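Local structure of glycosyl hydrolase, family 31/fibronectin type III domain protein (Clostridium perfringens, 4UAP) at residues Leu67-Tyr73 against Glu144-Lys150; Phe55-Phe61 against Asp124-Ala130; Gly20-Leu24 against Ser34-Asp38. The protein binds galacto-configured sugars such as N-acetylgalactosamine through a family 32 carbohydrate-binding module, probably directing its parent glycoside hydrolase to such glycans. All coordinates share one frame; numbering follows the deposited sequence.

Interaction 1 (Leu67-Tyr73 against Glu144-Lys150); sequences LENFTIY and EIEFYEK. With CA (calcium ion), chain D.
Thr-71 and Glu-146 exchange both backbone hydrogen bonds, N to O at 2.8 Å each way, at the middle of an antiparallel ladder. Tyr-73 N continues it to Glu-144 O and Tyr-148 N to Asn-69 O. At the other end a classic beta bulge sets Glu-68 and Asn-69 both opposite Tyr-148: Glu-68 N reaches Tyr-148 O at 2.7 Å, whereas the bond from Asn-69 N is long and weak.

Polar side chains gather on the face of Asn-69, Thr-71, Tyr-73, Glu-146 and Tyr-148. Glu-146 OE1 accepts hydrogen bonds from two phenols on opposite faces of its carboxylate plane, Tyr-73 OH at 2.8 Å and Tyr-148 OH at 2.8 Å. Thr-71 OG1 donates to Asn-69 OD1, and that amide lies alongside the Tyr-148 ring, their planes 42° apart.

Apolar groups fill the other face, turned into the sandwich. Phe-70 CB sits 3.5 Å from CD2 of Phe-147, over one face of that ring, whose edge meets Leu-67 CD1. Ile-72 and Ile-145 run side by side, CG1 to CG1 4.0 Å.

Glu-144, bent at chi2 (89°), carries OE2 to the calcium ion at 2.3 Å, while Gly-27 N hydrogen-bonds to OE1. The carboxylate is thus held at both oxygens, and this strand pair joins the hydrophobic core to the metal site; two phenol donors would probably stabilise the charge on Glu-146.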
loop_
_atom_site.group_PDB
_atom_site.type_symbol
_atom_site.label_atom_id
_atom_site.label_comp_id
_atom_site.label_asym_id
_atom_site.label_seq_id
_atom_site.Cartn_x
_atom_site.Cartn_y
_atom_site.Cartn_z
ATOM N N LEU A 67 7.264 -15.094 5.233
ATOM C CA LEU A 67 7.258 -13.708 5.699
ATOM C C LEU A 67 6.913 -13.573 7.177
ATOM O O LEU A 67 5.970 -14.197 7.659
ATOM C CB LEU A 67 6.253 -12.885 4.881
ATOM C CG LEU A 67 6.462 -12.820 3.367
ATOM C CD1 LEU A 67 5.320 -12.067 2.684
ATOM C CD2 LEU A 67 7.814 -12.175 3.061
ATOM N N GLU A 68 7.666 -12.745 7.891
ATOM C CA GLU A 68 7.283 -12.364 9.248
ATOM C C GLU A 68 6.127 -11.356 9.204
ATOM O O GLU A 68 5.165 -11.465 9.963
ATOM C CB GLU A 68 8.476 -11.776 10.009
ATOM C CG GLU A 68 9.605 -12.771 10.268
ATOM C CD GLU A 68 9.300 -13.763 11.402
ATOM O OE1 GLU A 68 8.121 -13.888 11.814
ATOM O OE2 GLU A 68 10.256 -14.419 11.883
ATOM N N ASN A 69 6.213 -10.383 8.301
ATOM C CA ASN A 69 5.158 -9.376 8.168
ATOM C C ASN A 69 5.286 -8.578 6.888
ATOM O O ASN A 69 6.305 -8.659 6.205
ATOM C CB ASN A 69 5.182 -8.400 9.363
ATOM C CG ASN A 69 6.322 -7.375 9.273
ATOM O OD1 ASN A 69 6.320 -6.487 8.414
ATOM N ND2 ASN A 69 7.287 -7.488 10.169
ATOM N N PHE A 70 4.264 -7.796 6.564
ATOM C CA PHE A 70 4.522 -6.628 5.743
ATOM C C PHE A 70 4.006 -5.408 6.494
ATOM O O PHE A 70 3.113 -5.506 7.342
ATOM C CB PHE A 70 3.937 -6.755 4.322
ATOM C CG PHE A 70 2.443 -6.903 4.252
ATOM C CD1 PHE A 70 1.616 -5.789 4.295
ATOM C CD2 PHE A 70 1.871 -8.152 4.070
ATOM C CE1 PHE A 70 0.245 -5.927 4.194
ATOM C CE2 PHE A 70 0.491 -8.298 3.978
ATOM C CZ PHE A 70 -0.318 -7.186 4.032
ATOM N N THR A 71 4.630 -4.274 6.203
ATOM C CA THR A 71 4.414 -3.035 6.925
ATOM C C THR A 71 4.108 -1.918 5.947
ATOM O O THR A 71 4.915 -1.625 5.061
ATOM C CB THR A 71 5.647 -2.652 7.757
ATOM O OG1 THR A 71 5.887 -3.666 8.747
ATOM C CG2 THR A 71 5.437 -1.309 8.437
ATOM N N ILE A 72 2.938 -1.309 6.119
ATOM C CA ILE A 72 2.491 -0.199 5.298
ATOM C C ILE A 72 2.796 1.098 6.046
ATOM O O ILE A 72 2.401 1.255 7.203
ATOM C CB ILE A 72 0.977 -0.301 4.986
ATOM C CG1 ILE A 72 0.662 -1.651 4.309
ATOM C CG2 ILE A 72 0.521 0.874 4.111
ATOM C CD1 ILE A 72 -0.829 -1.956 4.172
ATOM N N TYR A 73 3.525 2.001 5.396
ATOM C CA TYR A 73 3.845 3.287 5.990
ATOM C C TYR A 73 2.857 4.341 5.503
ATOM O O TYR A 73 2.765 4.632 4.306
ATOM C CB TYR A 73 5.281 3.690 5.661
ATOM C CG TYR A 73 6.321 2.821 6.341
ATOM C CD1 TYR A 73 6.688 1.585 5.804
ATOM C CD2 TYR A 73 6.936 3.237 7.525
ATOM C CE1 TYR A 73 7.639 0.790 6.426
ATOM C CE2 TYR A 73 7.882 2.439 8.161
ATOM C CZ TYR A 73 8.233 1.230 7.605
ATOM O OH TYR A 73 9.178 0.454 8.228
ATOM N N GLU A 144 5.146 3.867 1.603
ATOM C CA GLU A 144 6.002 2.717 1.352
ATOM C C GLU A 144 5.308 1.484 1.881
ATOM O O GLU A 144 4.529 1.571 2.827
ATOM C CB GLU A 144 7.376 2.885 2.036
ATOM C CG GLU A 144 8.427 1.803 1.654
ATOM C CD GLU A 144 9.258 2.181 0.425
ATOM O OE1 GLU A 144 10.172 1.420 0.052
ATOM O OE2 GLU A 144 8.999 3.245 -0.178
ATOM N N ILE A 145 5.578 0.342 1.264
ATOM C CA ILE A 145 5.174 -0.929 1.833
ATOM C C ILE A 145 6.410 -1.811 1.846
ATOM O O ILE A 145 7.052 -1.983 0.814
ATOM C CB ILE A 145 4.024 -1.595 1.040
ATOM C CG1 ILE A 145 2.777 -0.694 1.080
ATOM C CG2 ILE A 145 3.719 -2.985 1.622
ATOM C CD1 ILE A 145 1.573 -1.205 0.239
ATOM N N GLU A 146 6.758 -2.318 3.029
ATOM C CA GLU A 146 7.953 -3.143 3.236
ATOM C C GLU A 146 7.593 -4.570 3.614
ATOM O O GLU A 146 6.645 -4.789 4.368
ATOM C CB GLU A 146 8.834 -2.550 4.344
ATOM C CG GLU A 146 9.417 -1.202 4.015
ATOM C CD GLU A 146 10.387 -0.730 5.064
ATOM O OE1 GLU A 146 10.277 -1.189 6.223
ATOM O OE2 GLU A 146 11.262 0.098 4.730
ATOM N N PHE A 147 8.366 -5.530 3.111
ATOM C CA PHE A 147 8.131 -6.947 3.392
ATOM C C PHE A 147 9.310 -7.518 4.183
ATOM O O PHE A 147 10.466 -7.316 3.818
ATOM C CB PHE A 147 7.912 -7.726 2.082
ATOM C CG PHE A 147 6.664 -7.314 1.347
ATOM C CD1 PHE A 147 6.646 -6.159 0.580
ATOM C CD2 PHE A 147 5.502 -8.059 1.456
ATOM C CE1 PHE A 147 5.493 -5.757 -0.073
ATOM C CE2 PHE A 147 4.349 -7.677 0.804
ATOM C CZ PHE A 147 4.341 -6.517 0.036
ATOM N N TYR A 148 9.014 -8.198 5.282
ATOM C CA TYR A 148 10.062 -8.727 6.157
ATOM C C TYR A 148 10.072 -10.246 6.123
ATOM O O TYR A 148 9.090 -10.892 6.499
ATOM C CB TYR A 148 9.873 -8.228 7.591
ATOM C CG TYR A 148 10.244 -6.775 7.765
ATOM C CD1 TYR A 148 9.346 -5.762 7.444
ATOM C CD2 TYR A 148 11.498 -6.419 8.235
ATOM C CE1 TYR A 148 9.691 -4.425 7.597
ATOM C CE2 TYR A 148 11.853 -5.097 8.393
ATOM C CZ TYR A 148 10.954 -4.103 8.069
ATOM O OH TYR A 148 11.327 -2.790 8.225
ATOM N N GLU A 149 11.180 -10.813 5.664
ATOM C CA GLU A 149 11.285 -12.257 5.503
ATOM C C GLU A 149 11.614 -12.951 6.831
ATOM O O GLU A 149 12.334 -12.406 7.671
ATOM C CB GLU A 149 12.344 -12.588 4.443
ATOM C CG GLU A 149 12.340 -14.049 3.997
ATOM C CD GLU A 149 13.324 -14.334 2.867
ATOM O OE1 GLU A 149 14.199 -13.483 2.588
ATOM O OE2 GLU A 149 13.213 -15.419 2.255
ATOM N N LYS A 150 11.077 -14.152 7.026
ATOM C CA LYS A 150 11.419 -14.937 8.202
ATOM C C LYS A 150 12.827 -15.491 8.025
ATOM O O LYS A 150 13.062 -16.324 7.142
ATOM C CB LYS A 150 10.416 -16.068 8.431
ATOM C CG LYS A 150 10.665 -16.881 9.710
ATOM C CD LYS A 150 9.525 -17.861 9.962
ATOM C CE LYS A 150 9.690 -18.642 11.262
ATOM N NZ LYS A 150 10.855 -19.569 11.219
HETATM CA CA CA D . 8.296 5.330 -0.895
#

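Interaction 2 (Phe55-Phe61 against Asp124-Ala130); sequences FEMTFEF and DKIVITA
With CG beside the backbone N (chi1 -61°), Phe-59 leans its ring toward Ile-128, whose CD1 lies 3.7 Å from Phe-59 CE1, while the ring edge meets Ile-126 O in plane. A bend at chi3 (-78°) turns the Met-57 methyl toward the partner strand, Met-57 CE lying 3.6 Å from Ile-128 O and 4.2 Å from Ala-130 CB.

Phe-55, Met-57, Phe-59, Ile-126, Ile-128 and Ala-130 share the core-facing side of two adjacent antiparallel strands in one sheet of the beta-sandwich; Ile-126 and Ile-128 pack there on Phe-70 of the facing sheet. The Phe-61 ring reaches Ile-126 CD1 loosely from the strand end. Paired backbone bonds link Phe-55 with Ala-130, Met-57 with Ile-128 and Phe-59 with Ile-126. Phe-61 N closes the row on Asp-124 O at 3.2 Å. Asp-124 and Lys-125 form a classic beta bulge opposite Tyr-95 of strand 87-96.

On the outer side, the extended Glu-56 chain passes Val-127, CG approaching Val-127 CG1 so closely that the exact spacing is doubtful, and a water joins Glu-56 OE2 to Thr-129 OG1. Glu-60 and Lys-125 run alongside each other, yet Glu-60 OE2 stays 4.7 Å from Lys-125 NZ, too far for a salt bridge.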
loop_
_atom_site.group_PDB
_atom_site.type_symbol
_atom_site.label_atom_id
_atom_site.label_comp_id
_atom_site.label_asym_id
_atom_site.label_seq_id
_atom_site.Cartn_x
_atom_site.Cartn_y
_atom_site.Cartn_z
ATOM N N PHE A 55 -8.437 0.495 -4.318
ATOM C CA PHE A 55 -7.266 0.417 -5.185
ATOM C C PHE A 55 -6.417 -0.799 -4.816
ATOM O O PHE A 55 -5.957 -0.939 -3.685
ATOM C CB PHE A 55 -6.426 1.700 -5.105
ATOM C CG PHE A 55 -5.241 1.684 -6.020
ATOM C CD1 PHE A 55 -5.418 1.797 -7.394
ATOM C CD2 PHE A 55 -3.954 1.540 -5.517
ATOM C CE1 PHE A 55 -4.339 1.767 -8.253
ATOM C CE2 PHE A 55 -2.862 1.501 -6.372
ATOM C CZ PHE A 55 -3.054 1.615 -7.747
ATOM N N GLU A 56 -6.209 -1.666 -5.794
ATOM C CA GLU A 56 -5.547 -2.942 -5.593
ATOM C C GLU A 56 -4.080 -2.873 -5.999
ATOM O O GLU A 56 -3.748 -2.449 -7.110
ATOM C CB GLU A 56 -6.285 -4.012 -6.398
ATOM C CG GLU A 56 -5.781 -5.418 -6.261
ATOM C CD GLU A 56 -6.526 -6.358 -7.203
ATOM O OE1 GLU A 56 -6.090 -6.502 -8.368
ATOM O OE2 GLU A 56 -7.564 -6.914 -6.786
ATOM N N MET A 57 -3.209 -3.287 -5.085
ATOM C CA MET A 57 -1.767 -3.298 -5.301
ATOM C C MET A 57 -1.271 -4.743 -5.185
ATOM O O MET A 57 -1.467 -5.387 -4.153
ATOM C CB MET A 57 -1.059 -2.401 -4.278
ATOM C CG MET A 57 -1.361 -0.896 -4.401
ATOM S SD MET A 57 -1.099 0.051 -2.857
ATOM C CE MET A 57 -2.588 -0.367 -1.953
ATOM N N THR A 58 -0.648 -5.249 -6.245
ATOM C CA THR A 58 -0.203 -6.640 -6.273
ATOM C C THR A 58 1.309 -6.736 -6.123
ATOM O O THR A 58 2.054 -6.066 -6.838
ATOM C CB THR A 58 -0.623 -7.330 -7.573
ATOM O OG1 THR A 58 -2.053 -7.317 -7.662
ATOM C CG2 THR A 58 -0.106 -8.785 -7.617
ATOM N N PHE A 59 1.749 -7.574 -5.189
ATOM C CA PHE A 59 3.171 -7.759 -4.917
ATOM C C PHE A 59 3.559 -9.211 -5.160
ATOM O O PHE A 59 2.944 -10.126 -4.621
ATOM C CB PHE A 59 3.503 -7.357 -3.481
ATOM C CG PHE A 59 3.210 -5.906 -3.182
ATOM C CD1 PHE A 59 1.939 -5.509 -2.796
ATOM C CD2 PHE A 59 4.194 -4.944 -3.324
ATOM C CE1 PHE A 59 1.656 -4.171 -2.533
ATOM C CE2 PHE A 59 3.924 -3.601 -3.050
ATOM C CZ PHE A 59 2.645 -3.224 -2.661
ATOM N N GLU A 60 4.582 -9.413 -5.974
ATOM C CA GLU A 60 5.019 -10.758 -6.297
ATOM C C GLU A 60 6.499 -10.933 -6.008
ATOM O O GLU A 60 7.296 -10.002 -6.159
ATOM C CB GLU A 60 4.739 -11.075 -7.760
ATOM C CG GLU A 60 3.279 -11.116 -8.110
ATOM C CD GLU A 60 3.060 -11.268 -9.599
ATOM O OE1 GLU A 60 3.153 -10.245 -10.314
ATOM O OE2 GLU A 60 2.805 -12.408 -10.056
ATOM N N PHE A 61 6.850 -12.135 -5.579
ATOM C CA PHE A 61 8.236 -12.508 -5.405
ATOM C C PHE A 61 8.536 -13.540 -6.496
ATOM O O PHE A 61 7.633 -14.258 -6.934
ATOM C CB PHE A 61 8.472 -13.067 -3.998
ATOM C CG PHE A 61 7.623 -12.412 -2.931
ATOM C CD1 PHE A 61 7.975 -11.176 -2.395
ATOM C CD2 PHE A 61 6.474 -13.034 -2.460
ATOM C CE1 PHE A 61 7.189 -10.576 -1.408
ATOM C CE2 PHE A 61 5.686 -12.448 -1.480
ATOM C CZ PHE A 61 6.041 -11.212 -0.952
ATOM N N ASP A 124 3.716 -16.556 -2.643
ATOM C CA ASP A 124 4.403 -16.040 -3.824
ATOM C C ASP A 124 3.782 -14.732 -4.321
ATOM O O ASP A 124 4.362 -14.050 -5.166
ATOM C CB ASP A 124 4.412 -17.068 -4.944
ATOM C CG ASP A 124 3.103 -17.789 -5.082
ATOM O OD1 ASP A 124 2.053 -17.130 -4.959
ATOM O OD2 ASP A 124 3.122 -19.024 -5.318
ATOM N N LYS A 125 2.609 -14.390 -3.791
ATOM C CA LYS A 125 1.909 -13.159 -4.173
ATOM C C LYS A 125 1.090 -12.614 -3.009
ATOM O O LYS A 125 0.469 -13.375 -2.270
ATOM C CB LYS A 125 0.993 -13.415 -5.372
ATOM C CG LYS A 125 0.153 -12.234 -5.764
ATOM C CD LYS A 125 -0.975 -12.648 -6.694
ATOM C CE LYS A 125 -0.511 -12.760 -8.116
ATOM N NZ LYS A 125 -1.669 -13.130 -8.991
ATOM N N ILE A 126 1.092 -11.293 -2.846
ATOM C CA ILE A 126 0.250 -10.659 -1.844
ATOM C C ILE A 126 -0.466 -9.502 -2.508
ATOM O O ILE A 126 0.147 -8.692 -3.211
ATOM C CB ILE A 126 1.072 -10.189 -0.626
ATOM C CG1 ILE A 126 1.497 -11.410 0.201
ATOM C CG2 ILE A 126 0.263 -9.223 0.235
ATOM C CD1 ILE A 126 2.319 -11.081 1.412
ATOM N N VAL A 127 -1.775 -9.451 -2.332
ATOM C CA VAL A 127 -2.552 -8.384 -2.933
ATOM C C VAL A 127 -3.128 -7.545 -1.823
ATOM O O VAL A 127 -3.845 -8.058 -0.966
ATOM C CB VAL A 127 -3.680 -8.912 -3.826
ATOM C CG1 VAL A 127 -4.448 -7.737 -4.441
ATOM C CG2 VAL A 127 -3.114 -9.838 -4.917
ATOM N N ILE A 128 -2.772 -6.267 -1.826
ATOM C CA ILE A 128 -3.207 -5.321 -0.793
ATOM C C ILE A 128 -4.183 -4.334 -1.396
ATOM O O ILE A 128 -3.874 -3.683 -2.387
ATOM C CB ILE A 128 -2.022 -4.552 -0.190
ATOM C CG1 ILE A 128 -1.010 -5.540 0.402
ATOM C CG2 ILE A 128 -2.517 -3.530 0.868
ATOM C CD1 ILE A 128 0.289 -4.921 0.833
ATOM N N THR A 129 -5.365 -4.219 -0.809
ATOM C CA THR A 129 -6.361 -3.322 -1.362
ATOM C C THR A 129 -6.706 -2.217 -0.378
ATOM O O THR A 129 -7.217 -2.484 0.708
ATOM C CB THR A 129 -7.646 -4.074 -1.755
ATOM O OG1 THR A 129 -7.305 -5.184 -2.592
ATOM C CG2 THR A 129 -8.568 -3.149 -2.527
ATOM N N ALA A 130 -6.403 -0.980 -0.764
ATOM C CA ALA A 130 -6.861 0.191 -0.028
ATOM C C ALA A 130 -8.364 0.382 -0.268
ATOM O O ALA A 130 -8.804 0.510 -1.408
ATOM C CB ALA A 130 -6.073 1.425 -0.453
HETATM O O HOH W 1 -8.818 -6.535 -4.455
#

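Interaction 3 (Gly20-Leu24 against Ser34-Asp38); sequences GLDKL and SSRMD. With CA (calcium ion), chain D.
The calcium site of this carbohydrate-binding module is built partly from two backbone carbonyls that converge here: Lys-23 O, in a short 3-10 turn, binds the ion at 2.3 Å, and Ser-35 O at 2.4 Å. These two oxygens approach each other because they share the metal; Asp-26, Thr-28, Asn-143 and Glu-144 complete the site.

The Lys-23 side chain lies along the other backbone. Its CB and CG pass Arg-36 O, with CB 3.3 Å from that oxygen, and bends at chi2 (-62°) and chi4 (80°) steer the chain so that NZ gives a hydrogen bond to Ser-34 O at 3.0 Å, from above the carbonyl plane. A water accepts from the same NZ and donates to Arg-36 O, linking the ammonium to a second carbonyl.

On the core side of this polar layer lies Met-37. Its SD is 3.7 Å from Leu-24 CD1, the two side chains crossing, and 4.0 Å from Leu-21 CD2, which runs beside it. Met-37 CG rests against Gly-20 O, and Met-57 of strand 55-61 adjoins both Leu-24 and Met-37.

Arg-36 turns away from the 3-10 turn and grips Asp-38 side-on in a salt bridge. Arg-36 NE donates to Asp-38 OD1, and Arg-36 NH2 to Asp-38 OD2 at 2.7 Å, both on syn sides. Asp-33 also salt-bridges Arg-36 NH1. With its guanidinium held by two acids, Arg-36 is probably preset for the bound N-acetylgalactosamine, which it touches; calcium, by fixing Ser-35 next door, probably helps to shape that sugar-binding loop.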
loop_
_atom_site.group_PDB
_atom_site.type_symbol
_atom_site.label_atom_id
_atom_site.label_comp_id
_atom_site.label_asym_id
_atom_site.label_seq_id
_atom_site.Cartn_x
_atom_site.Cartn_y
_atom_site.Cartn_z
ATOM N N GLY A 20 3.862 6.959 -8.711
ATOM C CA GLY A 20 3.291 5.674 -9.079
ATOM C C GLY A 20 3.682 4.517 -8.170
ATOM O O GLY A 20 4.216 4.718 -7.082
ATOM N N LEU A 21 3.410 3.302 -8.638
ATOM C CA LEU A 21 3.611 2.078 -7.858
ATOM C C LEU A 21 5.037 1.909 -7.346
ATOM O O LEU A 21 5.255 1.348 -6.282
ATOM C CB LEU A 21 3.225 0.857 -8.707
ATOM C CG LEU A 21 1.743 0.769 -9.089
ATOM C CD1 LEU A 21 1.490 -0.363 -10.093
ATOM C CD2 LEU A 21 0.904 0.583 -7.852
ATOM N N ASP A 22 6.003 2.386 -8.124
ATOM C CA ASP A 22 7.411 2.269 -7.776
ATOM C C ASP A 22 7.732 2.944 -6.447
ATOM O O ASP A 22 8.652 2.526 -5.738
ATOM C CB ASP A 22 8.277 2.863 -8.892
ATOM C CG ASP A 22 7.957 4.327 -9.160
ATOM O OD1 ASP A 22 6.843 4.617 -9.648
ATOM O OD2 ASP A 22 8.816 5.191 -8.882
ATOM N N LYS A 23 6.956 3.968 -6.096
ATOM C CA LYS A 23 7.182 4.703 -4.844
ATOM C C LYS A 23 6.769 3.891 -3.612
ATOM O O LYS A 23 7.031 4.293 -2.480
ATOM C CB LYS A 23 6.437 6.045 -4.874
ATOM C CG LYS A 23 6.973 7.035 -5.926
ATOM C CD LYS A 23 8.434 7.394 -5.636
ATOM C CE LYS A 23 9.018 8.355 -6.681
ATOM N NZ LYS A 23 8.610 9.769 -6.447
ATOM N N LEU A 24 6.109 2.758 -3.827
ATOM C CA LEU A 24 5.770 1.871 -2.714
ATOM C C LEU A 24 6.983 1.065 -2.269
ATOM O O LEU A 24 7.036 0.590 -1.136
ATOM C CB LEU A 24 4.636 0.905 -3.094
ATOM C CG LEU A 24 3.257 1.496 -3.388
ATOM C CD1 LEU A 24 2.313 0.412 -3.962
ATOM C CD2 LEU A 24 2.660 2.145 -2.131
ATOM N N SER A 34 7.805 13.416 -2.379
ATOM C CA SER A 34 8.749 12.685 -3.214
ATOM C C SER A 34 8.878 11.197 -2.838
ATOM O O SER A 34 9.456 10.412 -3.596
ATOM C CB SER A 34 10.120 13.359 -3.149
ATOM O OG SER A 34 10.607 13.363 -1.819
ATOM N N SER A 35 8.338 10.812 -1.683
ATOM C CA SER A 35 8.395 9.412 -1.224
ATOM C C SER A 35 7.177 8.569 -1.613
ATOM O O SER A 35 7.254 7.337 -1.657
ATOM C CB SER A 35 8.535 9.352 0.306
ATOM O OG SER A 35 9.674 10.060 0.771
ATOM N N ARG A 36 6.052 9.225 -1.879
ATOM C CA ARG A 36 4.753 8.555 -1.837
ATOM C C ARG A 36 4.201 8.063 -3.168
ATOM O O ARG A 36 4.522 8.608 -4.227
ATOM C CB ARG A 36 3.702 9.496 -1.227
ATOM C CG ARG A 36 4.024 10.042 0.154
ATOM C CD ARG A 36 2.761 10.620 0.788
ATOM N NE ARG A 36 2.040 11.471 -0.159
ATOM C CZ ARG A 36 2.204 12.787 -0.277
ATOM N NH1 ARG A 36 3.061 13.442 0.509
ATOM N NH2 ARG A 36 1.503 13.450 -1.186
ATOM N N MET A 37 3.357 7.033 -3.082
ATOM C CA MET A 37 2.374 6.702 -4.109
ATOM C C MET A 37 1.060 7.394 -3.743
ATOM O O MET A 37 0.553 7.212 -2.630
ATOM C CB MET A 37 2.159 5.182 -4.210
ATOM C CG MET A 37 1.183 4.735 -5.327
ATOM S SD MET A 37 0.211 3.237 -4.974
ATOM C CE MET A 37 -1.001 3.978 -3.898
ATOM N N ASP A 38 0.520 8.184 -4.669
ATOM C CA ASP A 38 -0.729 8.910 -4.464
ATOM C C ASP A 38 -1.715 8.606 -5.595
ATOM O O ASP A 38 -1.326 8.537 -6.760
ATOM C CB ASP A 38 -0.495 10.430 -4.429
ATOM C CG ASP A 38 -0.021 10.958 -3.063
ATOM O OD1 ASP A 38 0.526 10.201 -2.226
ATOM O OD2 ASP A 38 -0.197 12.173 -2.843
HETATM CA CA CA D . 8.296 5.330 -0.895
HETATM O O HOH W 2 6.276 10.504 -5.070
#

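Overall arrangement
From the N terminus, interaction 3 comes first: residues 20-24 and 34-38 close a short loop around the calcium ion, next to the sugar pocket. It is complete before the other two open. Interaction 2 then starts at 55-61 and interaction 1 at 67-73; their partners follow in the same order, 124-130 and 144-150, so the two long closures cross rather than nest. Each joins neighbouring strands of a different sheet, and the sheets meet where Phe-147 packs on Phe-59 and Leu-67 on Ile-126. Leu-24 of interaction 3 reaches both, packing on Met-57 and probably hydrogen-bonding through its O to Ile-145 N, while calcium joins interactions 1 and 3.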